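Local coordinates for possible protein of nuclear scaffold (Encephalitozoon cuniculi, PDB 3KAE), which probably serves as a scaffold subunit (Cdc27) of the anaphase-promoting complex, its N-terminal tetratricopeptide-repeat domain pairing two copies into a homodimer, at residues S182-F187 / S208-N213; G135-S140 / F147-N152; E19-L24 / S40-L45. All blocks are in the same frame, centred on the assembly; numbering follows the deposited sequence.

Contact 1: residues S182-F187 / S208-N213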
# COMPACT_ATOMS: atom_id res chain seq x y z
N SER C 182 0.62 -30.04 -1.50
CA SER C 182 0.72 -31.49 -1.61
C SER C 182 2.11 -31.90 -2.07
O SER C 182 2.74 -32.79 -1.48
CB SER C 182 -0.33 -32.01 -2.59
OG SER C 182 -1.62 -31.55 -2.27
N ASP C 183 2.57 -31.26 -3.14
CA ASP C 183 3.87 -31.57 -3.71
C ASP C 183 4.97 -31.35 -2.70
O ASP C 183 5.90 -32.18 -2.59
CB ASP C 183 4.12 -30.74 -4.96
CG ASP C 183 3.20 -31.12 -6.11
OD1 ASP C 183 2.37 -32.04 -5.93
OD2 ASP C 183 3.31 -30.50 -7.18
N SER C 184 4.86 -30.26 -1.96
CA SER C 184 5.84 -29.89 -0.95
C SER C 184 5.88 -30.93 0.16
O SER C 184 6.95 -31.34 0.60
CB SER C 184 5.53 -28.50 -0.36
OG SER C 184 5.56 -27.48 -1.36
N ILE C 185 4.72 -31.35 0.63
CA ILE C 185 4.70 -32.34 1.69
C ILE C 185 5.41 -33.60 1.17
O ILE C 185 6.27 -34.19 1.84
CB ILE C 185 3.27 -32.70 2.13
CG1 ILE C 185 2.55 -31.49 2.72
CG2 ILE C 185 3.31 -33.82 3.17
CD1 ILE C 185 1.07 -31.74 2.98
N GLU C 186 5.06 -33.99 -0.04
CA GLU C 186 5.63 -35.19 -0.63
C GLU C 186 7.13 -35.07 -0.84
O GLU C 186 7.87 -36.03 -0.55
CB GLU C 186 4.95 -35.55 -1.95
CG GLU C 186 5.55 -36.80 -2.59
CD GLU C 186 4.95 -37.12 -3.95
OE1 GLU C 186 3.86 -36.60 -4.27
OE2 GLU C 186 5.58 -37.90 -4.70
N PHE C 187 7.57 -33.93 -1.37
CA PHE C 187 8.98 -33.78 -1.68
C PHE C 187 9.79 -33.83 -0.39
O PHE C 187 10.91 -34.37 -0.37
CB PHE C 187 9.29 -32.51 -2.45
CG PHE C 187 10.77 -32.22 -2.55
CD1 PHE C 187 11.39 -31.42 -1.60
CD2 PHE C 187 11.54 -32.80 -3.56
CE1 PHE C 187 12.76 -31.18 -1.67
CE2 PHE C 187 12.90 -32.56 -3.64
CZ PHE C 187 13.51 -31.74 -2.69
N SER C 208 9.75 -20.95 -8.21
CA SER C 208 10.73 -20.21 -7.41
C SER C 208 10.57 -20.55 -5.93
O SER C 208 11.55 -20.70 -5.20
CB SER C 208 10.57 -18.70 -7.63
OG SER C 208 10.35 -18.41 -9.00
N TYR C 209 9.33 -20.67 -5.48
CA TYR C 209 9.06 -21.06 -4.11
C TYR C 209 9.42 -22.53 -3.88
O TYR C 209 10.16 -22.86 -2.96
CB TYR C 209 7.59 -20.83 -3.76
CG TYR C 209 7.14 -19.40 -3.87
CD1 TYR C 209 7.21 -18.55 -2.77
CD2 TYR C 209 6.64 -18.90 -5.07
CE1 TYR C 209 6.80 -17.24 -2.85
CE2 TYR C 209 6.22 -17.58 -5.16
CZ TYR C 209 6.30 -16.74 -4.05
OH TYR C 209 5.89 -15.41 -4.11
N PHE C 210 8.91 -23.41 -4.74
CA PHE C 210 9.15 -24.85 -4.56
C PHE C 210 10.64 -25.21 -4.56
O PHE C 210 11.15 -25.79 -3.61
CB PHE C 210 8.42 -25.67 -5.62
CG PHE C 210 8.38 -27.15 -5.32
CD1 PHE C 210 7.36 -27.68 -4.57
CD2 PHE C 210 9.39 -27.99 -5.78
CE1 PHE C 210 7.32 -29.03 -4.27
CE2 PHE C 210 9.37 -29.33 -5.50
CZ PHE C 210 8.32 -29.86 -4.75
N ILE C 211 11.35 -24.82 -5.61
CA ILE C 211 12.78 -25.06 -5.68
C ILE C 211 13.54 -24.41 -4.51
O ILE C 211 14.53 -24.97 -4.03
CB ILE C 211 13.36 -24.57 -7.02
CG1 ILE C 211 12.57 -25.16 -8.19
CG2 ILE C 211 14.84 -24.93 -7.12
CD1 ILE C 211 12.29 -26.60 -8.07
N SER C 212 13.10 -23.22 -4.09
CA SER C 212 13.73 -22.57 -2.94
C SER C 212 13.56 -23.44 -1.69
O SER C 212 14.51 -23.70 -0.94
CB SER C 212 13.14 -21.16 -2.70
OG SER C 212 13.51 -20.28 -3.75
N ASN C 213 12.35 -23.91 -1.46
CA ASN C 213 12.12 -24.74 -0.31
C ASN C 213 12.93 -26.05 -0.47
O ASN C 213 13.52 -26.55 0.49
CB ASN C 213 10.63 -24.99 -0.14
CG ASN C 213 9.89 -23.78 0.44
OD1 ASN C 213 10.50 -22.92 1.07
ND2 ASN C 213 8.59 -23.72 0.22
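Phe210 reaches from helix 206-220 across to helix 176-190 and lays the outer rim of its ring against the turn that runs from Asp183 to Phe187. With CG anti to the backbone N (chi1 -168°), the ring stands out from its own helix and spans most of the 10.9 Å between the two axes, which run almost parallel in this region. Its CE1 corner points at main chain: Ser184 N lies 3.6 Å from Phe210 CE1, in the plane of the ring and at its edge, and the Asp183 carbonyl carbon takes up a like position. On the two flanks sit small groups, the CB of Asp183 at 3.7 Å from Phe210 CE1 and the OG of Ser184 at 3.7 Å from Phe210 CD1. Serine and the CB of aspartate are slim enough for the ring edge to come right up to the main chain between them. One turn further on, Phe187 meets the adjoining corner, its CB 3.6 Å from Phe210 CZ. The two rings form an offset edge-to-face pair, centroids 5.7 Å apart and planes at 64°, in which the edge of Phe210 is directed toward the face of Phe187.

Neither polar side chain spends its hydrogen-bonding atoms on the ring. Asp183 OD2 is held by Lys198 and Tyr199 of helix 193-200, and Ser184 OG bonds back to Tyr180 O on its own helix. Tyr199 also stacks on Phe210, so one tyrosine touches both partners of the contact. Adhesion therefore rests on dispersion and on the weak electrostatics of an aromatic C-H edge facing a ring, while the buried carboxylate is probably kept ionised by the lysine and hydroxyl beside it.

Contact 2: residues G135-S140 / F147-N152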
# COMPACT_ATOMS: atom_id res chain seq x y z
N GLY C 135 0.19 -23.18 16.19
CA GLY C 135 -1.21 -23.45 16.45
C GLY C 135 -2.15 -22.49 15.72
O GLY C 135 -3.21 -22.90 15.23
N HIS C 136 -1.77 -21.21 15.65
CA HIS C 136 -2.56 -20.25 14.87
C HIS C 136 -2.42 -20.53 13.38
O HIS C 136 -3.40 -20.49 12.64
CB HIS C 136 -2.20 -18.80 15.21
CG HIS C 136 -2.47 -18.43 16.64
ND1 HIS C 136 -3.72 -18.51 17.20
CD2 HIS C 136 -1.64 -18.01 17.62
CE1 HIS C 136 -3.66 -18.14 18.47
NE2 HIS C 136 -2.40 -17.84 18.75
N TYR C 137 -1.21 -20.87 12.95
CA TYR C 137 -1.00 -21.23 11.54
C TYR C 137 -1.84 -22.44 11.15
O TYR C 137 -2.44 -22.48 10.08
CB TYR C 137 0.46 -21.54 11.26
CG TYR C 137 1.41 -20.38 11.33
CD1 TYR C 137 1.03 -19.10 10.88
CD2 TYR C 137 2.68 -20.55 11.83
CE1 TYR C 137 1.93 -18.04 10.95
CE2 TYR C 137 3.58 -19.51 11.90
CZ TYR C 137 3.20 -18.25 11.46
OH TYR C 137 4.12 -17.25 11.55
N VAL C 138 -1.88 -23.42 12.04
CA VAL C 138 -2.67 -24.62 11.82
C VAL C 138 -4.14 -24.24 11.70
O VAL C 138 -4.82 -24.67 10.77
CB VAL C 138 -2.49 -25.65 12.94
CG1 VAL C 138 -3.60 -26.69 12.91
CG2 VAL C 138 -1.13 -26.30 12.83
N ARG C 139 -4.61 -23.41 12.63
CA ARG C 139 -6.03 -23.07 12.67
C ARG C 139 -6.38 -22.24 11.44
O ARG C 139 -7.45 -22.38 10.85
CB ARG C 139 -6.39 -22.36 13.99
CG ARG C 139 -7.88 -22.19 14.22
CD ARG C 139 -8.22 -22.18 15.71
NE ARG C 139 -7.21 -21.49 16.49
CZ ARG C 139 -6.45 -21.98 17.47
NH1 ARG C 139 -5.59 -21.15 18.04
NH2 ARG C 139 -6.53 -23.23 17.90
N SER C 140 -5.44 -21.39 11.03
CA SER C 140 -5.62 -20.59 9.83
C SER C 140 -5.68 -21.44 8.57
O SER C 140 -6.55 -21.23 7.71
CB SER C 140 -4.47 -19.61 9.69
OG SER C 140 -4.55 -18.94 8.45
N PHE C 147 -0.21 -17.62 2.65
CA PHE C 147 1.21 -17.82 2.44
C PHE C 147 2.00 -18.06 3.71
O PHE C 147 2.86 -18.94 3.74
CB PHE C 147 1.81 -16.65 1.67
CG PHE C 147 3.31 -16.74 1.49
CD1 PHE C 147 4.17 -16.12 2.39
CD2 PHE C 147 3.84 -17.43 0.41
CE1 PHE C 147 5.55 -16.20 2.22
CE2 PHE C 147 5.22 -17.50 0.22
CZ PHE C 147 6.07 -16.89 1.12
N SER C 148 1.76 -17.26 4.74
CA SER C 148 2.57 -17.40 5.95
C SER C 148 2.33 -18.69 6.75
O SER C 148 3.29 -19.29 7.23
CB SER C 148 2.45 -16.17 6.85
OG SER C 148 3.62 -16.06 7.64
N PRO C 149 1.06 -19.08 6.96
CA PRO C 149 0.80 -20.36 7.63
C PRO C 149 1.38 -21.54 6.81
O PRO C 149 2.08 -22.41 7.35
CB PRO C 149 -0.73 -20.42 7.71
CG PRO C 149 -1.16 -19.00 7.66
CD PRO C 149 -0.17 -18.30 6.75
N VAL C 150 1.11 -21.55 5.50
CA VAL C 150 1.62 -22.59 4.62
C VAL C 150 3.15 -22.70 4.67
O VAL C 150 3.69 -23.79 4.91
CB VAL C 150 1.14 -22.41 3.17
CG1 VAL C 150 1.88 -23.36 2.23
CG2 VAL C 150 -0.36 -22.65 3.09
N GLU C 151 3.86 -21.59 4.46
CA GLU C 151 5.33 -21.65 4.42
C GLU C 151 5.96 -22.04 5.76
O GLU C 151 7.01 -22.71 5.79
CB GLU C 151 5.94 -20.37 3.85
CG GLU C 151 5.63 -20.17 2.37
CD GLU C 151 6.28 -21.26 1.48
OE1 GLU C 151 7.52 -21.29 1.35
OE2 GLU C 151 5.55 -22.09 0.91
N ASN C 152 5.33 -21.63 6.85
CA ASN C 152 5.81 -21.91 8.19
C ASN C 152 5.50 -23.34 8.63
O ASN C 152 6.28 -23.95 9.36
CB ASN C 152 5.23 -20.93 9.22
CG ASN C 152 5.97 -19.63 9.26
OD1 ASN C 152 7.01 -19.51 9.90
ND2 ASN C 152 5.46 -18.64 8.53
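Tyr137 turns its CG anti to the carbonyl carbon (chi1 -68°), which carries the phenol out of helix 130-143 and across the first turn of helix 147-155. Asn152 adopts the same kind of first torsion, and this brings its amide above the CE2/CZ rim of the tyrosine ring, displaced from the centre and nearly parallel to it, the planes 14° apart. Asn152 CB comes to 3.5 Å from Tyr137 CE2, and ND2 approaches the phenol end. Near the root of the ring, Pro149 crosses Tyr137 at about a right angle: its CA is 3.5 Å from Tyr137 CD1. The compact, rigid pyrrolidine ring suits a place where the backbones come very close, the CA atoms of Tyr137 and Pro149 being 4.4 Å apart, and as a residue without an N-H it is well tolerated in the first turn of a helix. Its far corner, CG, meets Ser140 OG at 3.5 Å, a small side chain fitting beside the proline.

The asparagine amide is fixed by its own helix. ND2 donates to Ser148 O over 2.6 Å in a nearly straight bond, and Asn152 N reaches the same oxygen from the opposite face of the carbonyl plane, so two donors grip one acceptor. Ser148 O also lies over one face of the Tyr137 ring. The polar ends are satisfied on helix 113-126: Tyr137 OH and Ser148 OG both hydrogen-bond to Asp122 OD1, while Ser140 OG bonds to Glu114 O. At 117° the chain turns sharply between these consecutive helices, away from the near-antiparallel pairing usual within a tetratricopeptide repeat. Helix 113-126 braces both, consistent with a bend within the repeat-type helical domain.

Contact 3: residues E19-L24 / S40-L45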
# COMPACT_ATOMS: atom_id res chain seq x y z
N GLU C 19 -0.89 11.45 -0.43
CA GLU C 19 -0.97 12.81 0.13
C GLU C 19 -2.31 13.48 -0.17
O GLU C 19 -2.98 14.02 0.72
CB GLU C 19 0.18 13.69 -0.37
CG GLU C 19 1.58 13.19 0.02
CD GLU C 19 1.74 13.02 1.52
OE1 GLU C 19 0.87 13.49 2.27
OE2 GLU C 19 2.75 12.41 1.96
N THR C 20 -2.76 13.40 -1.40
CA THR C 20 -4.07 13.93 -1.74
C THR C 20 -5.17 13.24 -0.95
O THR C 20 -6.07 13.88 -0.44
CB THR C 20 -4.35 13.81 -3.23
OG1 THR C 20 -3.37 14.56 -3.94
CG2 THR C 20 -5.72 14.30 -3.57
N ALA C 21 -5.08 11.92 -0.84
CA ALA C 21 -6.11 11.15 -0.15
C ALA C 21 -6.15 11.46 1.33
O ALA C 21 -7.22 11.50 1.93
CB ALA C 21 -5.86 9.63 -0.37
N ILE C 22 -4.98 11.62 1.93
CA ILE C 22 -4.87 12.00 3.32
C ILE C 22 -5.49 13.42 3.50
O ILE C 22 -6.30 13.66 4.40
CB ILE C 22 -3.40 11.92 3.77
CG1 ILE C 22 -2.93 10.45 3.77
CG2 ILE C 22 -3.23 12.54 5.14
CD1 ILE C 22 -1.43 10.25 3.93
N PHE C 23 -5.13 14.36 2.63
CA PHE C 23 -5.69 15.71 2.70
C PHE C 23 -7.20 15.71 2.53
O PHE C 23 -7.93 16.25 3.36
CB PHE C 23 -5.06 16.63 1.66
CG PHE C 23 -5.53 18.04 1.75
CD1 PHE C 23 -6.73 18.43 1.17
CD2 PHE C 23 -4.78 18.99 2.43
CE1 PHE C 23 -7.17 19.73 1.26
CE2 PHE C 23 -5.21 20.30 2.52
CZ PHE C 23 -6.42 20.68 1.94
N LEU C 24 -7.68 15.10 1.46
CA LEU C 24 -9.12 15.03 1.23
C LEU C 24 -9.83 14.30 2.36
O LEU C 24 -11.00 14.54 2.63
CB LEU C 24 -9.41 14.32 -0.10
CG LEU C 24 -9.01 15.03 -1.38
CD1 LEU C 24 -9.41 14.19 -2.58
CD2 LEU C 24 -9.68 16.42 -1.44
N SER C 40 -7.38 6.51 8.55
CA SER C 40 -6.43 5.57 9.13
C SER C 40 -5.79 4.66 8.07
O SER C 40 -4.58 4.45 8.05
CB SER C 40 -7.14 4.71 10.17
OG SER C 40 -7.43 5.44 11.33
N ILE C 41 -6.62 4.14 7.18
CA ILE C 41 -6.17 3.28 6.09
C ILE C 41 -5.19 3.98 5.17
O ILE C 41 -4.07 3.51 4.98
CB ILE C 41 -7.36 2.74 5.29
CG1 ILE C 41 -8.23 1.87 6.20
CG2 ILE C 41 -6.89 1.94 4.09
CD1 ILE C 41 -9.36 1.19 5.51
N VAL C 42 -5.60 5.13 4.64
CA VAL C 42 -4.76 5.88 3.72
C VAL C 42 -3.43 6.25 4.38
O VAL C 42 -2.38 6.24 3.75
CB VAL C 42 -5.50 7.10 3.15
CG1 VAL C 42 -4.57 7.92 2.27
CG2 VAL C 42 -6.72 6.65 2.36
N LEU C 43 -3.49 6.54 5.67
CA LEU C 43 -2.27 6.83 6.42
C LEU C 43 -1.39 5.57 6.50
O LEU C 43 -0.16 5.63 6.38
CB LEU C 43 -2.65 7.30 7.83
CG LEU C 43 -2.14 8.61 8.45
CD1 LEU C 43 -1.78 9.67 7.44
CD2 LEU C 43 -3.19 9.17 9.42
N TYR C 44 -2.03 4.42 6.71
CA TYR C 44 -1.30 3.14 6.75
C TYR C 44 -0.64 2.93 5.39
O TYR C 44 0.56 2.70 5.31
CB TYR C 44 -2.23 1.97 7.10
CG TYR C 44 -1.51 0.63 7.02
CD1 TYR C 44 -0.81 0.12 8.11
CD2 TYR C 44 -1.48 -0.09 5.83
CE1 TYR C 44 -0.14 -1.08 8.04
CE2 TYR C 44 -0.81 -1.30 5.75
CZ TYR C 44 -0.14 -1.79 6.85
OH TYR C 44 0.54 -2.97 6.77
N LEU C 45 -1.42 3.07 4.33
CA LEU C 45 -0.90 2.88 2.98
C LEU C 45 0.28 3.78 2.68
O LEU C 45 1.16 3.42 1.90
CB LEU C 45 -2.00 3.07 1.94
CG LEU C 45 -3.09 1.99 1.95
CD1 LEU C 45 -4.27 2.42 1.07
CD2 LEU C 45 -2.52 0.61 1.53
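Val42 is the knob of this contact, its CG1 methyl pressed between Ala21 and Ile22 of helix 18-31. That methyl is 3.4 Å from Ala21 CB and equally 3.4 Å from Ile22 CG1, both tighter than ordinary van der Waals contact. It gets there because CG1 stands anti to the backbone N (chi1 176°), leading it off helix 36-45 toward the neighbour. Alanine suits the floor of the hollow: with only a methyl to offer, it lets the valine branch sink in close to the helix, and Val42 CG2 rests more loosely against the same CB at 4.1 Å.

Ile22 forms the wall on one side of that hollow and is a bump in its turn. Its CG1 lies anti to the carbonyl carbon and the chain runs on extended, so that CD1 extends past Val42 to Leu43, where it meets Leu43 CD1 at 3.6 Å. The two side chains cross at about a right angle, and the same leucine methyl also lies near Ile22 CG1 and, at 4.0 Å, near Ile22 CG2. A long beta-branched chain is apt here, since it can line the valine's hollow with its stem and still reach the next residue with its tip. Leu43 also packs on Ala52 and His55 of helix 49-57, linking this pair to the next helix.

On other sides of helix 18-31, Leu24 packs on helix 5-14, whereas Phe23 meets Tyr180 and Tyr209 of the second subunit edge to face. The two segments run nearly antiparallel, at 157° with axes 9.2 Å apart. Successive helices packed antiparallel, with a small residue where they come close, are the helix-turn-helix arrangement of tetratricopeptide repeats, here in the part of the domain that also takes part in the homodimer.

Contacts 1 and 2 adjoin, their centres 16 Å apart: Asn213 ND2 of the first is 2.9 Å from Glu151 OE1 of the second, a probable hydrogen bond, and Tyr209 CE1 packs 3.5 Å from Phe147 CE2. Contact 3 stands well apart within the chain, its nearest atoms about 17 Å from contact 1 and about 13 Å from contact 2, and on the opposite side of the chain's centre from contact 1. Across the dimer, contact 3 of one subunit meets segments of contacts 1 and 2 of the other. Thr20 OG1 hydrogen-bonds to Phe147 N of the second subunit, and Phe23 meets that subunit's Tyr209, so these segments receive helix 18-31 of the partner.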